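Angiogenin-1 (Salmo salar, PDB 7BFK) probably cleaves RNA as a secreted endonuclease of the pancreatic ribonuclease family. Local coordinates at residues A[52-57]-A[74-79]. Residues are numbered along the deposited sequence; the frame is centred on the assembly and turned at random.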
# COMPACT_ATOMS: atom_id res chain seq x y z
N ASP A 52 6.60 12.38 0.09
CA ASP A 52 6.01 13.74 0.02
C ASP A 52 4.78 13.75 -0.89
O ASP A 52 3.81 14.40 -0.52
CB ASP A 52 7.05 14.78 -0.39
CG ASP A 52 7.95 15.17 0.77
OD1 ASP A 52 7.82 14.56 1.87
OD2 ASP A 52 8.77 16.05 0.59
N GLN A 53 4.81 13.03 -2.00
CA GLN A 53 3.70 12.98 -2.98
C GLN A 53 2.50 12.29 -2.34
O GLN A 53 1.35 12.67 -2.61
CB GLN A 53 4.08 12.21 -4.24
CG GLN A 53 5.34 12.70 -4.96
CD GLN A 53 5.52 11.99 -6.29
OE1 GLN A 53 6.59 11.48 -6.63
NE2 GLN A 53 4.44 11.95 -7.06
N VAL A 54 2.76 11.25 -1.54
CA VAL A 54 1.67 10.48 -0.89
C VAL A 54 1.18 11.25 0.34
O VAL A 54 -0.05 11.28 0.54
CB VAL A 54 2.10 9.04 -0.56
CG1 VAL A 54 0.94 8.24 0.01
CG2 VAL A 54 2.66 8.33 -1.79
N GLN A 55 2.08 11.88 1.12
CA GLN A 55 1.66 12.63 2.33
C GLN A 55 0.74 13.78 1.87
O GLN A 55 -0.26 14.05 2.56
CB GLN A 55 2.86 13.14 3.14
CG GLN A 55 2.43 13.91 4.39
CD GLN A 55 3.56 14.29 5.32
OE1 GLN A 55 4.69 14.53 4.91
NE2 GLN A 55 3.25 14.32 6.61
N ALA A 56 1.02 14.35 0.71
CA ALA A 56 0.26 15.49 0.14
C ALA A 56 -1.23 15.12 -0.04
O ALA A 56 -2.05 16.04 -0.03
CB ALA A 56 0.88 15.93 -1.17
N ILE A 57 -1.56 13.84 -0.21
CA ILE A 57 -2.98 13.38 -0.38
C ILE A 57 -3.79 13.85 0.83
O ILE A 57 -5.00 14.16 0.67
CB ILE A 57 -3.06 11.85 -0.55
CG1 ILE A 57 -2.42 11.40 -1.86
CG2 ILE A 57 -4.51 11.37 -0.46
CD1 ILE A 57 -2.18 9.90 -1.95
N LYS A 74 -4.74 13.21 -8.00
CA LYS A 74 -3.95 12.81 -9.19
C LYS A 74 -3.76 11.30 -9.16
O LYS A 74 -3.73 10.69 -8.09
CB LYS A 74 -2.63 13.59 -9.25
CG LYS A 74 -2.81 15.09 -9.41
CD LYS A 74 -1.54 15.85 -9.72
CE LYS A 74 -1.05 15.64 -11.13
NZ LYS A 74 -1.96 16.27 -12.13
N PRO A 75 -3.67 10.67 -10.33
CA PRO A 75 -3.41 9.24 -10.41
C PRO A 75 -1.92 8.95 -10.13
O PRO A 75 -1.09 9.82 -10.36
CB PRO A 75 -3.78 8.90 -11.85
CG PRO A 75 -3.45 10.16 -12.60
CD PRO A 75 -3.82 11.29 -11.66
N PHE A 76 -1.64 7.75 -9.64
CA PHE A 76 -0.29 7.24 -9.33
C PHE A 76 -0.04 5.97 -10.15
O PHE A 76 -1.01 5.26 -10.49
CB PHE A 76 -0.16 6.91 -7.83
CG PHE A 76 -0.07 8.10 -6.92
CD1 PHE A 76 -1.21 8.75 -6.47
CD2 PHE A 76 1.16 8.61 -6.53
CE1 PHE A 76 -1.11 9.85 -5.64
CE2 PHE A 76 1.25 9.71 -5.70
CZ PHE A 76 0.11 10.33 -5.26
N SER A 77 1.22 5.70 -10.51
CA SER A 77 1.64 4.38 -11.01
C SER A 77 1.61 3.46 -9.80
O SER A 77 2.18 3.84 -8.76
CB SER A 77 3.00 4.36 -11.63
OG SER A 77 2.96 4.94 -12.91
N VAL A 78 0.97 2.31 -9.93
CA VAL A 78 0.90 1.32 -8.83
C VAL A 78 1.28 -0.05 -9.38
O VAL A 78 1.17 -0.28 -10.60
CB VAL A 78 -0.48 1.30 -8.15
CG1 VAL A 78 -0.84 2.65 -7.55
CG2 VAL A 78 -1.58 0.83 -9.09
N VAL A 79 1.74 -0.89 -8.48
CA VAL A 79 1.98 -2.33 -8.71
C VAL A 79 1.11 -3.06 -7.69
O VAL A 79 1.20 -2.73 -6.49
CB VAL A 79 3.47 -2.72 -8.57
CG1 VAL A 79 3.62 -4.23 -8.47
CG2 VAL A 79 4.30 -2.16 -9.73
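Phe76, on strand 76-85, reaches across to residues 52-57 and touches Gln53, Val54 and Ile57 with the far end of its ring, joining helix 51-55 to the antiparallel sheet in the ribonuclease A fold. The side chains of Ile57 and Phe76 extend to meet each other, CD1 of Ile57 ending 3.8 Å from CE1 of Phe76 and approaching the ring obliquely. Val54 makes a looser contact on the CE2 side, its CG2 4.4 Å from that atom. Both aliphatic residues are buried, where branched side chains pack without polar groups to satisfy. A large flat ring suits this place because it can span the gap between two backbones whose CA atoms, in Val54 and Phe76, stand 9.3 Å apart. Gln53, exposed, can keep a polar end while CB lies 4.0 Å from CE2 of Phe76; its amide plane is tilted 31° from the ring.

A chi1 of -73° sets CG of Phe76 anti to its own carbonyl carbon, which carries the ring to the helix. Around the ring, Val103 of strand 93-108 touches both Ile57 and Phe76, and Ile47 of strand 43-47 touches both Val54 and Phe76. The slightly positive C-H rim suits the backbone O of Gln53, which lies near the ring plane, 3.7 Å from CZ of Phe76.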